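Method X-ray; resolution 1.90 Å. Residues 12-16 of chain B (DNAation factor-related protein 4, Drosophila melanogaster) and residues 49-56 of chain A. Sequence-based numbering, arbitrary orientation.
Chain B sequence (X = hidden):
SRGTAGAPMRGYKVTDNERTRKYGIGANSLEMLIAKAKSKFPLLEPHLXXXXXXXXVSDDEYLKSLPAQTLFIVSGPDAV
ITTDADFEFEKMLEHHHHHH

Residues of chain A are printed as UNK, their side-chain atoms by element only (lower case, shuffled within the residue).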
ATOM      1  N   TYR B  12       4.403 -22.676  -2.915  1.00 23.40           N
ATOM      2  CA  TYR B  12       4.833 -21.586  -3.791  1.00 21.10           C
ATOM      3  C   TYR B  12       4.874 -22.083  -5.232  1.00 23.52           C
ATOM      4  O   TYR B  12       4.908 -23.289  -5.489  1.00 28.31           O
ATOM      5  CB  TYR B  12       6.224 -21.044  -3.395  1.00 23.20           C
ATOM      6  CG  TYR B  12       6.347 -20.561  -1.955  1.00 29.69           C
ATOM      7  CD1 TYR B  12       6.973 -21.341  -0.986  1.00 27.29           C
ATOM      8  CD2 TYR B  12       5.846 -19.319  -1.568  1.00 27.90           C
ATOM      9  CE1 TYR B  12       7.096 -20.895   0.336  1.00 24.89           C
ATOM     10  CE2 TYR B  12       5.971 -18.865  -0.252  1.00 25.83           C
ATOM     11  CZ  TYR B  12       6.592 -19.655   0.693  1.00 28.63           C
ATOM     12  OH  TYR B  12       6.709 -19.197   1.999  1.00 29.61           O
ATOM     13  N   LYS B  13       4.892 -21.146  -6.183  1.00 19.33           N
ATOM     14  CA  LYS B  13       4.991 -21.484  -7.598  1.00 19.45           C
ATOM     15  C   LYS B  13       6.258 -20.871  -8.178  1.00 21.52           C
ATOM     16  O   LYS B  13       6.562 -19.701  -7.913  1.00 22.91           O
ATOM     17  CB  LYS B  13       3.761 -21.005  -8.375  1.00 23.56           C
ATOM     18  CG  LYS B  13       2.479 -21.707  -7.923  1.00 27.00           C
ATOM     19  CD  LYS B  13       1.241 -21.117  -8.581  1.00 26.55           C
ATOM     20  CE  LYS B  13      -0.025 -21.764  -8.036  1.00 27.41           C
ATOM     21  NZ  LYS B  13      -1.213 -21.267  -8.785  1.00 31.20           N
ATOM     22  N   VAL B  14       6.989 -21.667  -8.957  1.00 21.67           N
ATOM     23  CA  VAL B  14       8.281 -21.277  -9.519  1.00 21.12           C
ATOM     24  C   VAL B  14       8.318 -21.659 -10.990  1.00 19.12           C
ATOM     25  O   VAL B  14       7.969 -22.789 -11.360  1.00 23.58           O
ATOM     26  CB  VAL B  14       9.456 -21.940  -8.773  1.00 24.35           C
ATOM     27  CG1 VAL B  14      10.808 -21.562  -9.423  1.00 21.11           C
ATOM     28  CG2 VAL B  14       9.441 -21.549  -7.298  1.00 24.30           C
ATOM     29  N   THR B  15       8.754 -20.723 -11.828  1.00 22.93           N
ATOM     30  CA  THR B  15       9.014 -21.013 -13.224  1.00 23.69           C
ATOM     31  C   THR B  15      10.283 -20.269 -13.617  1.00 25.38           C
ATOM     32  O   THR B  15      10.869 -19.532 -12.816  1.00 23.40           O
ATOM     33  CB  THR B  15       7.792 -20.635 -14.089  1.00 23.51           C
ATOM     34  OG1 THR B  15       7.966 -21.104 -15.432  1.00 28.55           O
ATOM     35  CG2 THR B  15       7.547 -19.113 -14.065  1.00 22.11           C
ATOM     36  N   ASP B  16      10.736 -20.486 -14.842  1.00 25.89           N
ATOM     37  CA  ASP B  16      11.905 -19.776 -15.329  1.00 31.11           C
ATOM     38  C   ASP B  16      11.456 -18.557 -16.132  1.00 32.00           C
ATOM     39  O   ASP B  16      10.262 -18.281 -16.283  1.00 28.03           O
ATOM     40  CB  ASP B  16      12.828 -20.700 -16.132  1.00 30.59           C
ATOM     41  CG  ASP B  16      12.129 -21.400 -17.288  1.00 40.96           C
ATOM     42  OD1 ASP B  16      11.017 -20.994 -17.679  1.00 43.62           O
ATOM     43  OD2 ASP B  16      12.718 -22.363 -17.826  1.00 47.35           O
TER
ATOM     44  N   UNK A  49      -0.822 -31.836 -12.679  1.00 21.85           N
ATOM     45  CA  UNK A  49      -0.712 -30.408 -12.949  1.00 22.76           C
ATOM     46  C   UNK A  49      -2.001 -29.714 -12.523  1.00 26.14           C
ATOM     47  O   UNK A  49      -3.092 -30.262 -12.701  1.00 25.42           O
ATOM     48  o   UNK A  49       4.090 -32.775 -16.637  1.00 33.41           O
ATOM     49  c   UNK A  49       1.784 -32.846 -15.944  1.00 30.06           C
ATOM     50  c   UNK A  49       0.686 -32.191 -15.401  1.00 25.27           C
ATOM     51  c   UNK A  49       0.758 -30.850 -15.016  1.00 25.21           C
ATOM     52  c   UNK A  49       3.073 -30.822 -15.727  1.00 31.75           C
ATOM     53  c   UNK A  49      -0.453 -30.138 -14.436  1.00 22.44           C
ATOM     54  c   UNK A  49       2.982 -32.150 -16.103  1.00 33.39           C
ATOM     55  c   UNK A  49       1.962 -30.181 -15.187  1.00 29.27           C
ATOM     56  N   UNK A  50      -1.884 -28.508 -11.961  1.00 23.04           N
ATOM     57  CA  UNK A  50      -3.091 -27.738 -11.652  1.00 26.97           C
ATOM     58  C   UNK A  50      -3.885 -27.459 -12.922  1.00 25.86           C
ATOM     59  O   UNK A  50      -3.333 -26.990 -13.922  1.00 22.68           O
ATOM     60  c   UNK A  50      -2.093 -26.506  -9.592  1.00 22.39           C
ATOM     61  c   UNK A  50      -2.941 -27.321  -8.645  1.00 28.58           C
ATOM     62  c   UNK A  50      -1.879 -25.090  -9.044  1.00 25.21           C
ATOM     63  c   UNK A  50      -2.735 -26.417 -10.970  1.00 24.74           C
ATOM     64  N   UNK A  51      -5.192 -27.739 -12.880  1.00 21.63           N
ATOM     65  CA  UNK A  51      -6.041 -27.365 -14.005  1.00 27.00           C
ATOM     66  C   UNK A  51      -6.094 -25.852 -14.183  1.00 25.85           C
ATOM     67  O   UNK A  51      -6.229 -25.363 -15.312  1.00 27.22           O
ATOM     68  c   UNK A  51      -7.458 -27.928 -13.811  1.00 24.25           C
ATOM     69  N   UNK A  52      -5.986 -25.094 -13.089  1.00 24.08           N
ATOM     70  CA  UNK A  52      -6.117 -23.641 -13.180  1.00 30.13           C
ATOM     71  C   UNK A  52      -5.000 -23.028 -14.020  1.00 31.62           C
ATOM     72  O   UNK A  52      -5.259 -22.254 -14.949  1.00 29.37           O
ATOM     73  c   UNK A  52      -6.121 -23.030 -11.783  1.00 27.08           C
ATOM     74  o   UNK A  52      -4.960 -23.425 -11.084  1.00 29.05           O
ATOM     75  N   UNK A  53      -3.747 -23.355 -13.707  1.00 28.47           N
ATOM     76  CA  UNK A  53      -2.639 -22.669 -14.360  1.00 29.99           C
ATOM     77  C   UNK A  53      -1.513 -23.583 -14.828  1.00 31.91           C
ATOM     78  O   UNK A  53      -0.483 -23.072 -15.265  1.00 30.42           O
ATOM     79  o   UNK A  53      -1.245 -21.336 -11.216  1.00 32.33           O
ATOM     80  c   UNK A  53      -2.068 -21.581 -13.431  1.00 30.01           C
ATOM     81  c   UNK A  53      -1.533 -22.142 -12.126  1.00 32.75           C
ATOM     82  o   UNK A  53      -1.380 -23.380 -12.013  1.00 31.00           O
ATOM     83  N   UNK A  54      -1.667 -24.905 -14.744  1.00 27.87           N
ATOM     84  CA  UNK A  54      -0.693 -25.827 -15.300  1.00 28.79           C
ATOM     85  C   UNK A  54       0.534 -26.086 -14.458  1.00 27.34           C
ATOM     86  O   UNK A  54       1.456 -26.765 -14.929  1.00 26.55           O
ATOM     87  N   UNK A  55       0.592 -25.579 -13.232  1.00 26.88           N
ATOM     88  CA  UNK A  55       1.785 -25.800 -12.426  1.00 25.92           C
ATOM     89  C   UNK A  55       1.811 -27.235 -11.919  1.00 28.80           C
ATOM     90  O   UNK A  55       0.793 -27.772 -11.465  1.00 27.58           O
ATOM     91  c   UNK A  55       4.359 -21.964 -11.764  1.00 25.03           C
ATOM     92  c   UNK A  55       2.480 -23.487 -11.719  1.00 29.18           C
ATOM     93  c   UNK A  55       3.767 -23.136 -11.312  1.00 25.22           C
ATOM     94  c   UNK A  55       2.398 -21.480 -13.058  1.00 30.35           C
ATOM     95  c   UNK A  55       1.861 -24.781 -11.287  1.00 25.88           C
ATOM     96  c   UNK A  55       1.810 -22.655 -12.607  1.00 30.68           C
ATOM     97  c   UNK A  55       3.677 -21.138 -12.642  1.00 28.98           C
ATOM     98  N   UNK A  56       2.964 -27.881 -12.065  1.00 26.11           N
ATOM     99  CA  UNK A  56       3.076 -29.290 -11.723  1.00 25.34           C
ATOM    100  C   UNK A  56       3.217 -29.447 -10.218  1.00 29.97           C
ATOM    101  O   UNK A  56       3.940 -28.690  -9.567  1.00 32.41           O
ATOM    102  c   UNK A  56       5.628 -32.083 -12.704  1.00 46.77           C
ATOM    103  c   UNK A  56       4.280 -29.931 -12.430  1.00 29.68           C
ATOM    104  c   UNK A  56       4.459 -31.403 -12.035  1.00 33.34           C
ATOM    105  o   UNK A  56       6.137 -31.551 -13.712  1.00 53.51           O
ATOM    106  o   UNK A  56       6.030 -33.166 -12.219  1.00 49.98           O
TER

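Position 49 of chain A carries eight side-chain atoms, seven carbons and one oxygen: a single carbon leads to a six-membered ring whose far end bears the oxygen. A para-hydroxylated ring of this kind is tyrosine, and Tyr A49, in the last part of a strand, stays out of reach of chain B.

Position 50 has four carbons, forked at the second. Its CA-to-CB bond points toward chain B, and one terminal carbon lies 3.9 Å from NZ of Lys B13. The fork beyond CB identifies leucine, and Leu A50 thus packs beside the lysine's charged end.

At position 51 a lone carbon completes the residue, which makes it alanine; Ala A51 touches nothing on chain B. Position 52 adds one oxygen to one carbon, the side chain of serine. The CA-to-CB bond of Ser A52 points toward chain B, but its OG stays 4.9 Å from NZ of Lys B13, too far for a contact.

Position 53 holds two carbons, the second carrying two oxygens, one of which is 2.4 Å from NZ of Lys B13. A carboxylate directly after CB means aspartate. The atom facing the lysine is OD2 of Asp A53.

Position 54 lacks side-chain atoms and is glycine. The positive phi of Gly A54, 81°, suits this residue, and its N donates to the Leu A50 O at 2.8 Å, a bond that spans the turn.

Position 55 shows one carbon followed by a six-carbon ring without a heteroatom. The ring comes within 3.6 Å of CB of Lys B13, and its purely carbon composition assigns phenylalanine. The N of Phe A55 donates to OD1 of Asp A53 at 3.2 Å, while its O accepts from N of Leu A50 at 2.8 Å.

Position 56 has three carbons, the third bearing two oxygens, one carbon longer than aspartate: this is glutamate. Glu A56 is out of reach of the chain B stretch, and its carboxylate is hydrogen-bonded elsewhere in the structure.

The contact centres on Lys B13, whose side chain is m at chi1 and t thereafter. This extended chain lays CD over one face of the Phe A55 ring, 4.2 Å from the centroid and 14° off the normal, in a CH-pi interaction, and carries NZ onward to OD2 of Asp A53. There NZ of Lys B13 donates a very short hydrogen bond of 2.4 Å to OD2 of Asp A53, part of a salt bridge. Because OD1 of Asp A53 accepts from the backbone of Phe A55, the turn ties together the two residues that receive the lysine. Phe A55 CE2 also approaches O of Val B14 at 3.7 Å, extending the packing along the strand.

Chain A 49-56: YLASDGFE
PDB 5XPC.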